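Local coordinates for protein Fe(2+) transporter FeoB (Legionella pneumophila, PDB 3IBY) that probably transports ferrous iron across the bacterial inner membrane in a GTP-driven uptake system, this chain being its cytosolic GTP-binding part, at residues C86-I91 with Q159-C164; S137-S142 with H247-L252; F203-A208 with D240-K245. All blocks are in the same frame, centred on the assembly; numbering follows the deposited sequence.

Overall arrangement
Interaction 1 lies inside the GTP-binding domain, where the helix that closes it packs on strand 86-92 of the mixed sheet. Interactions 2 and 3 both use helix 234-253, the long last helix: its later turns meet helix 132-139 in interaction 2, and its middle meets helix 197-209 in interaction 3. The centres of interactions 1 and 2, and of 2 and 3, are about 17 Å apart, those of 1 and 3 about 24 Å. Along the chain the segments of 1 and 2 alternate, while 3 is nested within the loop closed by 2. Helix 234-253 thus ties the helical region back to the nucleotide-binding fold.

Interaction 1: C86-I91 with Q159-C164; sequences CIINVI and QSLLHC
Leu161 CD2 rests against the outer arm of Ile88, CG1 and CD1, in a buried apolar contact, with the two cysteines Cys86 and Cys164 touching next to them. Ile88 is the side chain to follow. Its CB stays back, 5.3 Å from Leu161 CD2, so the branches decide what is touched. CG1 stands beside the backbone N, anti to the carbonyl carbon (chi1 -60°), and this sends it out from the strand to lie 3.9 Å from Leu161 CD2. CD1 continues almost fully extended (chi2 170°) and runs past the same methyl, with Ile88 CD1 again 3.9 Å from Leu161 CD2, while CG2 branches off the other way. The two side chains cross at about a right angle.

Two residues back along the strand, on the same side of it, Cys86 points toward the helix end. Cys86 SG makes a looser contact, 4.4 Å, with Leu161 CD2. The closer approach is made by Cys86 CB, 3.7 Å from Cys164 SG. The sulfurs, Cys86 SG and Cys164 SG, are 4.5 Å apart, so this is packing between two thiols and not a disulfide.

No hydrogen bond joins the segments. Strand 86-92 runs parallel between strands 3-8 and 113-118, whose Leu6 and Val114 also touch Ile88. In the layered alpha/beta arrangement of P-loop GTPases, helix 154-162 covers this face of the sheet, and helix 96-106 covers the other, where it receives Asn89 and Ile91 of the same strand.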
ATOM      1  N   CYS A  86       8.040   0.349   8.643  1.00 12.18           N
ATOM      2  CA  CYS A  86       7.928   0.079   7.197  1.00 13.27           C
ATOM      3  C   CYS A  86       6.702  -0.747   6.828  1.00 12.80           C
ATOM      4  O   CYS A  86       6.032  -1.288   7.723  1.00 13.40           O
ATOM      5  CB  CYS A  86       9.178  -0.650   6.729  1.00 13.94           C
ATOM      6  SG  CYS A  86       9.331  -2.122   7.672  1.00 14.86           S
ATOM      7  N   ILE A  87       6.417  -0.840   5.524  1.00 12.34           N
ATOM      8  CA  ILE A  87       5.297  -1.672   5.015  1.00 12.30           C
ATOM      9  C   ILE A  87       5.789  -2.769   4.104  1.00 11.57           C
ATOM     10  O   ILE A  87       6.662  -2.556   3.255  1.00 11.75           O
ATOM     11  CB  ILE A  87       4.273  -0.853   4.219  1.00 12.55           C
ATOM     12  CG1 ILE A  87       3.596   0.181   5.120  1.00 13.75           C
ATOM     13  CG2 ILE A  87       3.212  -1.736   3.595  1.00 12.08           C
ATOM     14  CD1 ILE A  87       3.286   1.515   4.360  1.00 13.98           C
ATOM     15  N   ILE A  88       5.199  -3.934   4.291  1.00 10.69           N
ATOM     16  CA  ILE A  88       5.380  -5.053   3.407  1.00 10.66           C
ATOM     17  C   ILE A  88       4.097  -5.168   2.617  1.00 12.02           C
ATOM     18  O   ILE A  88       3.034  -5.644   3.118  1.00 13.50           O
ATOM     19  CB  ILE A  88       5.630  -6.384   4.148  1.00 10.07           C
ATOM     20  CG1 ILE A  88       6.875  -6.294   5.018  1.00  9.51           C
ATOM     21  CG2 ILE A  88       5.824  -7.501   3.154  1.00  7.53           C
ATOM     22  CD1 ILE A  88       7.005  -7.515   5.966  1.00 10.21           C
ATOM     23  N   ASN A  89       4.170  -4.693   1.385  1.00 12.21           N
ATOM     24  CA  ASN A  89       3.043  -4.727   0.495  1.00 11.77           C
ATOM     25  C   ASN A  89       3.118  -6.068  -0.223  1.00 12.04           C
ATOM     26  O   ASN A  89       4.028  -6.332  -1.014  1.00 11.73           O
ATOM     27  CB  ASN A  89       3.152  -3.529  -0.436  1.00 11.60           C
ATOM     28  CG  ASN A  89       2.099  -3.504  -1.502  1.00 12.35           C
ATOM     29  OD1 ASN A  89       1.028  -4.129  -1.377  1.00 13.33           O
ATOM     30  ND2 ASN A  89       2.389  -2.770  -2.575  1.00  8.18           N
ATOM     31  N   VAL A  90       2.164  -6.936   0.092  1.00 12.78           N
ATOM     32  CA  VAL A  90       2.013  -8.225  -0.603  1.00 12.42           C
ATOM     33  C   VAL A  90       1.147  -8.109  -1.820  1.00 12.08           C
ATOM     34  O   VAL A  90      -0.021  -7.759  -1.729  1.00 10.65           O
ATOM     35  CB  VAL A  90       1.291  -9.301   0.224  1.00 12.58           C
ATOM     36  CG1 VAL A  90       1.771 -10.681  -0.237  1.00 12.20           C
ATOM     37  CG2 VAL A  90       1.519  -9.103   1.635  1.00 13.06           C
ATOM     38  N   ILE A  91       1.727  -8.496  -2.942  1.00 12.82           N
ATOM     39  CA  ILE A  91       1.071  -8.463  -4.225  1.00 12.97           C
ATOM     40  C   ILE A  91       0.887  -9.858  -4.715  1.00 13.07           C
ATOM     41  O   ILE A  91       1.762 -10.693  -4.516  1.00 13.17           O
ATOM     42  CB  ILE A  91       1.965  -7.751  -5.208  1.00 13.22           C
ATOM     43  CG1 ILE A  91       2.031  -6.291  -4.829  1.00 14.00           C
ATOM     44  CG2 ILE A  91       1.448  -7.870  -6.622  1.00 12.38           C
ATOM     45  CD1 ILE A  91       2.795  -5.473  -5.779  1.00 14.61           C
ATOM     46  N   GLN A 159      15.667 -10.551   4.519  1.00 11.17           N
ATOM     47  CA  GLN A 159      16.888  -9.770   4.359  1.00 11.63           C
ATOM     48  C   GLN A 159      16.555  -8.331   3.936  1.00 11.83           C
ATOM     49  O   GLN A 159      16.965  -7.372   4.579  1.00 12.03           O
ATOM     50  CB  GLN A 159      17.814 -10.432   3.352  1.00 11.47           C
ATOM     51  CG  GLN A 159      19.244 -10.465   3.811  1.00 14.21           C
ATOM     52  CD  GLN A 159      19.399 -11.228   5.108  1.00 15.90           C
ATOM     53  OE1 GLN A 159      18.744 -12.257   5.308  1.00 17.37           O
ATOM     54  NE2 GLN A 159      20.232 -10.708   6.013  1.00 13.84           N
ATOM     55  N   SER A 160      15.749  -8.191   2.891  1.00 11.64           N
ATOM     56  CA  SER A 160      15.302  -6.891   2.431  1.00 11.43           C
ATOM     57  C   SER A 160      14.585  -6.048   3.515  1.00 10.79           C
ATOM     58  O   SER A 160      14.551  -4.816   3.412  1.00 11.31           O
ATOM     59  CB  SER A 160      14.359  -7.106   1.259  1.00 11.98           C
ATOM     60  OG  SER A 160      14.138  -5.916   0.560  1.00 13.98           O
ATOM     61  N   LEU A 161      14.025  -6.680   4.545  1.00  9.34           N
ATOM     62  CA  LEU A 161      13.450  -5.941   5.668  1.00  8.39           C
ATOM     63  C   LEU A 161      14.415  -5.122   6.459  1.00  8.41           C
ATOM     64  O   LEU A 161      14.080  -4.041   6.888  1.00  8.51           O
ATOM     65  CB  LEU A 161      12.824  -6.869   6.661  1.00  8.02           C
ATOM     66  CG  LEU A 161      11.407  -7.211   6.321  1.00  7.01           C
ATOM     67  CD1 LEU A 161      10.896  -7.923   7.536  1.00  7.36           C
ATOM     68  CD2 LEU A 161      10.606  -5.953   5.999  1.00  3.99           C
ATOM     69  N   LEU A 162      15.594  -5.665   6.701  1.00  8.69           N
ATOM     70  CA  LEU A 162      16.629  -4.949   7.416  1.00  8.99           C
ATOM     71  C   LEU A 162      17.140  -3.702   6.686  1.00  9.67           C
ATOM     72  O   LEU A 162      17.702  -2.819   7.312  1.00  9.73           O
ATOM     73  CB  LEU A 162      17.812  -5.880   7.685  1.00  8.80           C
ATOM     74  CG  LEU A 162      17.568  -6.997   8.684  1.00  7.96           C
ATOM     75  CD1 LEU A 162      18.792  -7.896   8.723  1.00  7.12           C
ATOM     76  CD2 LEU A 162      17.260  -6.433  10.051  1.00  6.47           C
ATOM     77  N   HIS A 163      16.987  -3.642   5.369  1.00 10.67           N
ATOM     78  CA  HIS A 163      17.454  -2.484   4.591  1.00 11.34           C
ATOM     79  C   HIS A 163      16.260  -1.718   4.003  1.00 11.90           C
ATOM     80  O   HIS A 163      16.362  -1.103   2.942  1.00 12.11           O
ATOM     81  CB  HIS A 163      18.409  -2.933   3.481  1.00 11.28           C
ATOM     82  CG  HIS A 163      19.310  -4.058   3.881  1.00 11.89           C
ATOM     83  ND1 HIS A 163      20.199  -3.962   4.929  1.00 13.02           N
ATOM     84  CD2 HIS A 163      19.461  -5.306   3.374  1.00 12.20           C
ATOM     85  CE1 HIS A 163      20.864  -5.099   5.047  1.00 12.96           C
ATOM     86  NE2 HIS A 163      20.433  -5.933   4.119  1.00 12.68           N
ATOM     87  N   CYS A 164      15.130  -1.759   4.699  1.00 12.46           N
ATOM     88  CA  CYS A 164      13.937  -1.058   4.261  1.00 12.95           C
ATOM     89  C   CYS A 164      13.768   0.153   5.136  1.00 13.08           C
ATOM     90  O   CYS A 164      12.872   0.201   5.988  1.00 12.97           O
ATOM     91  CB  CYS A 164      12.713  -1.957   4.375  1.00 13.09           C
ATOM     92  SG  CYS A 164      11.213  -1.223   3.668  1.00 15.28           S
TER

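Interaction 2: S137-S142 with H247-L252; sequences SLLGCS and HEIVTL
The backbones come nearest at Leu138 and Ile249, whose CA atoms are 7.2 Å apart where the last turn of helix 132-139 faces the later turns of helix 234-253. Leu138 points toward the long helix and does most of its touching with one methyl. That CD1 sits 3.7 Å from Leu252 CD1 and nearly as close to both gamma carbons of Ile249, so it rests between two residues spaced three apart on the same helix. Leu138 and Ile249 run past one another in opposite directions, whereas Leu138 and Leu252 cross at about a right angle.

Helix 132-139 belongs to the GTP-binding domain and ends here, with Gly140 leaving the helical conformation at a positive phi of 68°; the chain then passes Cys141 and Ser142 to the edge strand 143-145 of the sheet. Helix 234-253 comes at the end of the helical region that follows that domain, so the contact joins the last long helix of the chain to the GTP-binding domain.

Ile249 divides its work between its branches. A chi1 of -78° puts CG1 beside the backbone N and against Leu138 CD1; Ile249 CD1, beyond it, lies 4.1 Å from Leu139 CD2. Deeper in, Leu139 also packs on Leu100 of helix 96-106 and on Phe107 and Leu171, while Leu252 lies on the surface at the outer margin.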
ATOM      1  N   SER A 137      12.603  -1.347 -10.942  1.00 13.06           N
ATOM      2  CA  SER A 137      13.196  -0.119 -11.477  1.00 12.79           C
ATOM      3  C   SER A 137      12.117   0.962 -11.578  1.00 12.94           C
ATOM      4  O   SER A 137      12.333   2.094 -11.183  1.00 13.08           O
ATOM      5  CB  SER A 137      13.834  -0.368 -12.839  1.00 12.64           C
ATOM      6  OG  SER A 137      14.487   0.810 -13.310  1.00 12.89           O
ATOM      7  N   LEU A 138      10.948   0.600 -12.098  1.00 13.28           N
ATOM      8  CA  LEU A 138       9.824   1.529 -12.225  1.00 12.93           C
ATOM      9  C   LEU A 138       9.283   1.973 -10.869  1.00 13.27           C
ATOM     10  O   LEU A 138       9.153   3.166 -10.642  1.00 13.58           O
ATOM     11  CB  LEU A 138       8.679   0.911 -13.034  1.00 12.32           C
ATOM     12  CG  LEU A 138       8.931   0.748 -14.517  1.00 11.86           C
ATOM     13  CD1 LEU A 138       7.801  -0.059 -15.212  1.00 10.50           C
ATOM     14  CD2 LEU A 138       9.094   2.148 -15.131  1.00 10.65           C
ATOM     15  N   LEU A 139       8.966   1.027  -9.982  1.00 13.63           N
ATOM     16  CA  LEU A 139       8.318   1.355  -8.690  1.00 13.65           C
ATOM     17  C   LEU A 139       9.254   2.017  -7.656  1.00 14.24           C
ATOM     18  O   LEU A 139       8.776   2.584  -6.645  1.00 14.85           O
ATOM     19  CB  LEU A 139       7.711   0.100  -8.026  1.00 13.33           C
ATOM     20  CG  LEU A 139       6.539  -0.645  -8.671  1.00 13.12           C
ATOM     21  CD1 LEU A 139       6.016  -1.735  -7.739  1.00  9.28           C
ATOM     22  CD2 LEU A 139       5.431   0.304  -9.095  1.00 12.04           C
ATOM     23  N   GLY A 140      10.570   1.906  -7.855  1.00 14.04           N
ATOM     24  CA  GLY A 140      11.526   2.483  -6.908  1.00 13.76           C
ATOM     25  C   GLY A 140      11.612   1.847  -5.525  1.00 13.43           C
ATOM     26  O   GLY A 140      12.069   2.472  -4.604  1.00 13.59           O
ATOM     27  N   CYS A 141      11.179   0.604  -5.365  1.00 13.67           N
ATOM     28  CA  CYS A 141      11.366  -0.129  -4.098  1.00 13.29           C
ATOM     29  C   CYS A 141      11.748  -1.561  -4.382  1.00 12.69           C
ATOM     30  O   CYS A 141      11.454  -2.058  -5.467  1.00 12.16           O
ATOM     31  CB  CYS A 141      10.084  -0.144  -3.304  1.00 13.38           C
ATOM     32  SG  CYS A 141       8.744  -1.157  -4.021  1.00 16.22           S
ATOM     33  N   SER A 142      12.382  -2.230  -3.412  1.00 11.72           N
ATOM     34  CA  SER A 142      12.621  -3.664  -3.527  1.00 11.43           C
ATOM     35  C   SER A 142      11.335  -4.373  -3.895  1.00 10.91           C
ATOM     36  O   SER A 142      10.280  -4.121  -3.283  1.00 10.04           O
ATOM     37  CB  SER A 142      13.110  -4.257  -2.215  1.00 11.42           C
ATOM     38  OG  SER A 142      14.348  -3.687  -1.853  1.00 12.44           O
ATOM     39  N   HIS A 247      -1.433   0.929 -15.460  1.00  7.26           N
ATOM     40  CA  HIS A 247      -1.604   0.175 -16.718  1.00  8.09           C
ATOM     41  C   HIS A 247      -0.312   0.283 -17.513  1.00  7.99           C
ATOM     42  O   HIS A 247       0.187  -0.682 -18.017  1.00  8.00           O
ATOM     43  CB  HIS A 247      -2.783   0.701 -17.550  1.00  7.96           C
ATOM     44  CG  HIS A 247      -3.044  -0.071 -18.814  1.00  9.21           C
ATOM     45  ND1 HIS A 247      -3.852  -1.190 -18.857  1.00 11.07           N
ATOM     46  CD2 HIS A 247      -2.631   0.139 -20.091  1.00 10.46           C
ATOM     47  CE1 HIS A 247      -3.911  -1.645 -20.098  1.00 11.04           C
ATOM     48  NE2 HIS A 247      -3.185  -0.853 -20.868  1.00 11.21           N
ATOM     49  N   GLU A 248       0.259   1.456 -17.555  1.00  8.65           N
ATOM     50  CA  GLU A 248       1.496   1.614 -18.278  1.00 10.26           C
ATOM     51  C   GLU A 248       2.631   0.785 -17.645  1.00 10.23           C
ATOM     52  O   GLU A 248       3.388   0.166 -18.366  1.00 10.62           O
ATOM     53  CB  GLU A 248       1.821   3.119 -18.497  1.00 10.31           C
ATOM     54  CG  GLU A 248       3.251   3.551 -18.302  1.00 11.51           C
ATOM     55  CD  GLU A 248       3.396   5.081 -18.313  1.00 15.03           C
ATOM     56  OE1 GLU A 248       4.508   5.548 -17.981  1.00 16.19           O
ATOM     57  OE2 GLU A 248       2.405   5.810 -18.624  1.00 16.96           O
ATOM     58  N   ILE A 249       2.725   0.717 -16.329  1.00 10.32           N
ATOM     59  CA  ILE A 249       3.778  -0.106 -15.703  1.00 10.98           C
ATOM     60  C   ILE A 249       3.573  -1.584 -15.978  1.00 11.35           C
ATOM     61  O   ILE A 249       4.546  -2.331 -16.148  1.00 11.54           O
ATOM     62  CB  ILE A 249       3.849   0.096 -14.159  1.00 11.39           C
ATOM     63  CG1 ILE A 249       4.569   1.401 -13.842  1.00 11.76           C
ATOM     64  CG2 ILE A 249       4.553  -1.090 -13.447  1.00 10.74           C
ATOM     65  CD1 ILE A 249       4.055   2.063 -12.583  1.00 13.69           C
ATOM     66  N   VAL A 250       2.312  -2.011 -16.016  1.00 11.84           N
ATOM     67  CA  VAL A 250       1.993  -3.423 -16.215  1.00 12.09           C
ATOM     68  C   VAL A 250       2.402  -3.829 -17.629  1.00 11.94           C
ATOM     69  O   VAL A 250       3.118  -4.813 -17.820  1.00 12.21           O
ATOM     70  CB  VAL A 250       0.500  -3.726 -15.911  1.00 12.53           C
ATOM     71  CG1 VAL A 250       0.151  -5.122 -16.317  1.00 12.46           C
ATOM     72  CG2 VAL A 250       0.195  -3.568 -14.403  1.00 12.86           C
ATOM     73  N   THR A 251       2.013  -3.022 -18.610  1.00 12.00           N
ATOM     74  CA  THR A 251       2.383  -3.249 -20.023  1.00 11.77           C
ATOM     75  C   THR A 251       3.932  -3.320 -20.284  1.00 11.35           C
ATOM     76  O   THR A 251       4.373  -3.964 -21.207  1.00 11.64           O
ATOM     77  CB  THR A 251       1.691  -2.189 -20.936  1.00 11.71           C
ATOM     78  OG1 THR A 251       1.826  -0.903 -20.341  1.00 13.02           O
ATOM     79  CG2 THR A 251       0.185  -2.445 -21.077  1.00 11.25           C
ATOM     80  N   LEU A 252       4.742  -2.679 -19.453  1.00 11.40           N
ATOM     81  CA  LEU A 252       6.212  -2.771 -19.526  1.00 11.33           C
ATOM     82  C   LEU A 252       6.808  -4.027 -18.851  1.00 12.08           C
ATOM     83  O   LEU A 252       7.925  -4.444 -19.147  1.00 12.02           O
ATOM     84  CB  LEU A 252       6.830  -1.528 -18.865  1.00 10.94           C
ATOM     85  CG  LEU A 252       6.608  -0.174 -19.553  1.00  9.77           C
ATOM     86  CD1 LEU A 252       6.924   0.982 -18.634  1.00  7.67           C
ATOM     87  CD2 LEU A 252       7.448  -0.108 -20.795  1.00  8.79           C
TER

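Interaction 3: F203-A208 with D240-K245; sequences FSRRLA and DARYQK
Arg242 reaches out from helix 234-253 to Arg205 and Arg206 of helix 197-209. The nearest CA atoms, those of Arg205 and Arg242, are 10.7 Å apart, so the long side chains span the distance.

Along the long helix, past Ala241, Arg242 carries the whole contact. CG is anti to the backbone N (chi1 -164°) and the chain runs out extended until it bends at chi3, which turns the guanidinium toward the end of Arg206 and the stem of Arg205. Arg206 NH1 lies over one face of that group, 3.7 Å from Arg242 NH2, with the two guanidinium planes 64° apart; taken from Arg206, Arg242 NH2 comes at the edge of the guanidinium, near its plane. Arg205 CG approaches the edge of the Arg242 group, 4.1 Å from Arg242 NH2. Glu108 probably offsets the charge of the two guanidinium groups: its OE1 forms a salt bridge with Arg206 NH2 and its OE2 one with Arg242 NH2. Glu209 adds a salt bridge to Arg206 NH1, and Arg242 NH1 is hydrogen-bonded to Ser104.

On helix 197-209, Arg205 NH1 bonds in its guanidinium plane to Ser204 OG (2.9 Å). Elsewhere on its surface this helix packs on helices 177-193 and 219-229, while Arg206 and Arg242 both touch Gln105 of helix 96-106, so the arginines and Glu108 join the helical region to the GTP-binding domain.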
ATOM      1  N   PHE A 203      -2.820  12.926   2.557  1.00  6.33           N
ATOM      2  CA  PHE A 203      -4.185  13.199   2.955  1.00  7.20           C
ATOM      3  C   PHE A 203      -4.995  13.956   1.869  1.00  7.03           C
ATOM      4  O   PHE A 203      -6.224  13.789   1.749  1.00  7.00           O
ATOM      5  CB  PHE A 203      -4.128  13.988   4.258  1.00  7.67           C
ATOM      6  CG  PHE A 203      -5.460  14.272   4.852  1.00 11.59           C
ATOM      7  CD1 PHE A 203      -6.519  13.375   4.701  1.00 14.82           C
ATOM      8  CD2 PHE A 203      -5.659  15.442   5.595  1.00 14.14           C
ATOM      9  CE1 PHE A 203      -7.754  13.644   5.278  1.00 16.69           C
ATOM     10  CE2 PHE A 203      -6.884  15.721   6.172  1.00 15.24           C
ATOM     11  CZ  PHE A 203      -7.940  14.828   6.017  1.00 15.98           C
ATOM     12  N   SER A 204      -4.287  14.754   1.068  1.00  6.43           N
ATOM     13  CA  SER A 204      -4.879  15.479  -0.066  1.00  5.93           C
ATOM     14  C   SER A 204      -5.462  14.547  -1.146  1.00  5.34           C
ATOM     15  O   SER A 204      -6.604  14.762  -1.641  1.00  4.08           O
ATOM     16  CB  SER A 204      -3.853  16.464  -0.688  1.00  5.63           C
ATOM     17  OG  SER A 204      -2.640  15.835  -1.031  1.00  4.47           O
ATOM     18  N   ARG A 205      -4.678  13.525  -1.498  1.00  4.80           N
ATOM     19  CA  ARG A 205      -5.112  12.513  -2.462  1.00  4.14           C
ATOM     20  C   ARG A 205      -6.325  11.773  -1.957  1.00  4.12           C
ATOM     21  O   ARG A 205      -7.259  11.538  -2.703  1.00  3.87           O
ATOM     22  CB  ARG A 205      -3.989  11.532  -2.776  1.00  4.22           C
ATOM     23  CG  ARG A 205      -3.030  11.994  -3.897  1.00  5.47           C
ATOM     24  CD  ARG A 205      -2.327  13.257  -3.529  1.00  5.90           C
ATOM     25  NE  ARG A 205      -1.576  13.819  -4.630  1.00  7.50           N
ATOM     26  CZ  ARG A 205      -1.114  15.068  -4.642  1.00  8.18           C
ATOM     27  NH1 ARG A 205      -1.323  15.893  -3.613  1.00  8.62           N
ATOM     28  NH2 ARG A 205      -0.421  15.497  -5.676  1.00  7.46           N
ATOM     29  N   ARG A 206      -6.345  11.441  -0.679  1.00  4.60           N
ATOM     30  CA  ARG A 206      -7.495  10.748  -0.131  1.00  5.62           C
ATOM     31  C   ARG A 206      -8.771  11.606  -0.181  1.00  6.06           C
ATOM     32  O   ARG A 206      -9.857  11.141  -0.588  1.00  5.03           O
ATOM     33  CB  ARG A 206      -7.174  10.260   1.289  1.00  6.08           C
ATOM     34  CG  ARG A 206      -6.573   8.846   1.377  1.00  6.06           C
ATOM     35  CD  ARG A 206      -6.204   8.238   0.013  1.00  7.42           C
ATOM     36  NE  ARG A 206      -4.761   8.121  -0.132  1.00  6.73           N
ATOM     37  CZ  ARG A 206      -4.109   7.987  -1.274  1.00  7.31           C
ATOM     38  NH1 ARG A 206      -4.710   7.996  -2.458  1.00  6.17           N
ATOM     39  NH2 ARG A 206      -2.804   7.853  -1.219  1.00 11.59           N
ATOM     40  N   LEU A 207      -8.635  12.848   0.246  1.00  6.89           N
ATOM     41  CA  LEU A 207      -9.731  13.804   0.129  1.00  7.82           C
ATOM     42  C   LEU A 207     -10.217  13.862  -1.318  1.00  8.06           C
ATOM     43  O   LEU A 207     -11.410  13.746  -1.590  1.00  7.83           O
ATOM     44  CB  LEU A 207      -9.260  15.183   0.578  1.00  7.82           C
ATOM     45  CG  LEU A 207      -9.615  15.634   1.985  1.00  8.86           C
ATOM     46  CD1 LEU A 207      -9.937  14.418   2.860  1.00 10.62           C
ATOM     47  CD2 LEU A 207      -8.496  16.530   2.561  1.00  9.03           C
ATOM     48  N   ALA A 208      -9.268  14.019  -2.235  1.00  8.72           N
ATOM     49  CA  ALA A 208      -9.545  14.064  -3.670  1.00  9.03           C
ATOM     50  C   ALA A 208     -10.338  12.865  -4.108  1.00  9.40           C
ATOM     51  O   ALA A 208     -11.153  12.948  -5.005  1.00  9.59           O
ATOM     52  CB  ALA A 208      -8.253  14.130  -4.448  1.00  9.01           C
ATOM     53  N   ASP A 240      -8.509   7.568 -12.629  1.00 11.12           N
ATOM     54  CA  ASP A 240      -7.999   7.363 -13.979  1.00 10.74           C
ATOM     55  C   ASP A 240      -6.496   7.615 -14.066  1.00  9.92           C
ATOM     56  O   ASP A 240      -5.782   6.806 -14.626  1.00 10.76           O
ATOM     57  CB  ASP A 240      -8.721   8.240 -14.994  1.00 10.93           C
ATOM     58  CG  ASP A 240      -8.320   7.922 -16.451  1.00 11.89           C
ATOM     59  OD1 ASP A 240      -8.296   6.734 -16.849  1.00 10.85           O
ATOM     60  OD2 ASP A 240      -8.038   8.881 -17.206  1.00 14.28           O
ATOM     61  N   ALA A 241      -6.002   8.709 -13.520  1.00  8.27           N
ATOM     62  CA  ALA A 241      -4.585   8.961 -13.626  1.00  7.72           C
ATOM     63  C   ALA A 241      -3.802   7.882 -12.875  1.00  7.96           C
ATOM     64  O   ALA A 241      -2.709   7.482 -13.282  1.00  7.87           O
ATOM     65  CB  ALA A 241      -4.249  10.319 -13.120  1.00  7.07           C
ATOM     66  N   ARG A 242      -4.367   7.386 -11.787  1.00  8.17           N
ATOM     67  CA  ARG A 242      -3.713   6.309 -11.047  1.00  8.51           C
ATOM     68  C   ARG A 242      -3.673   5.051 -11.890  1.00  8.55           C
ATOM     69  O   ARG A 242      -2.659   4.401 -11.994  1.00  9.51           O
ATOM     70  CB  ARG A 242      -4.460   6.014  -9.753  1.00  8.02           C
ATOM     71  CG  ARG A 242      -3.621   5.210  -8.811  1.00  7.85           C
ATOM     72  CD  ARG A 242      -4.184   5.191  -7.419  1.00  7.09           C
ATOM     73  NE  ARG A 242      -4.317   6.539  -6.906  1.00  5.66           N
ATOM     74  CZ  ARG A 242      -3.351   7.225  -6.327  1.00  3.91           C
ATOM     75  NH1 ARG A 242      -2.147   6.675  -6.196  1.00  4.56           N
ATOM     76  NH2 ARG A 242      -3.581   8.475  -5.903  1.00  2.41           N
ATOM     77  N   TYR A 243      -4.806   4.733 -12.487  1.00  8.51           N
ATOM     78  CA  TYR A 243      -4.937   3.644 -13.406  1.00  8.44           C
ATOM     79  C   TYR A 243      -3.992   3.743 -14.624  1.00  8.13           C
ATOM     80  O   TYR A 243      -3.437   2.760 -15.053  1.00  7.92           O
ATOM     81  CB  TYR A 243      -6.398   3.573 -13.884  1.00  8.37           C
ATOM     82  CG  TYR A 243      -6.563   2.712 -15.108  1.00  8.99           C
ATOM     83  CD1 TYR A 243      -6.706   1.342 -14.984  1.00  8.76           C
ATOM     84  CD2 TYR A 243      -6.516   3.259 -16.408  1.00  9.60           C
ATOM     85  CE1 TYR A 243      -6.825   0.524 -16.108  1.00  8.20           C
ATOM     86  CE2 TYR A 243      -6.640   2.432 -17.543  1.00  7.75           C
ATOM     87  CZ  TYR A 243      -6.786   1.065 -17.364  1.00  6.70           C
ATOM     88  OH  TYR A 243      -6.890   0.200 -18.410  1.00  6.98           O
ATOM     89  N   GLN A 244      -3.832   4.907 -15.223  1.00  8.70           N
ATOM     90  CA  GLN A 244      -3.055   4.970 -16.491  1.00  9.06           C
ATOM     91  C   GLN A 244      -1.579   4.647 -16.241  1.00  8.04           C
ATOM     92  O   GLN A 244      -0.968   3.900 -17.001  1.00  6.26           O
ATOM     93  CB  GLN A 244      -3.207   6.316 -17.163  1.00  9.52           C
ATOM     94  CG  GLN A 244      -4.446   6.448 -18.019  1.00 13.99           C
ATOM     95  CD  GLN A 244      -4.520   7.837 -18.648  1.00 20.43           C
ATOM     96  OE1 GLN A 244      -4.669   8.844 -17.927  1.00 25.45           O
ATOM     97  NE2 GLN A 244      -4.395   7.911 -19.991  1.00 22.82           N
ATOM     98  N   LYS A 245      -1.051   5.171 -15.134  1.00  7.31           N
ATOM     99  CA  LYS A 245       0.331   4.979 -14.784  1.00  7.32           C
ATOM    100  C   LYS A 245       0.532   3.515 -14.444  1.00  7.46           C
ATOM    101  O   LYS A 245       1.598   2.936 -14.682  1.00  6.86           O
ATOM    102  CB  LYS A 245       0.700   5.850 -13.565  1.00  7.42           C
ATOM    103  CG  LYS A 245       2.227   5.870 -13.171  1.00  8.10           C
ATOM    104  CD  LYS A 245       3.150   6.328 -14.361  1.00  9.51           C
ATOM    105  CE  LYS A 245       4.677   6.371 -14.055  1.00  8.56           C
ATOM    106  NZ  LYS A 245       5.443   6.989 -15.187  1.00  8.18           N
TER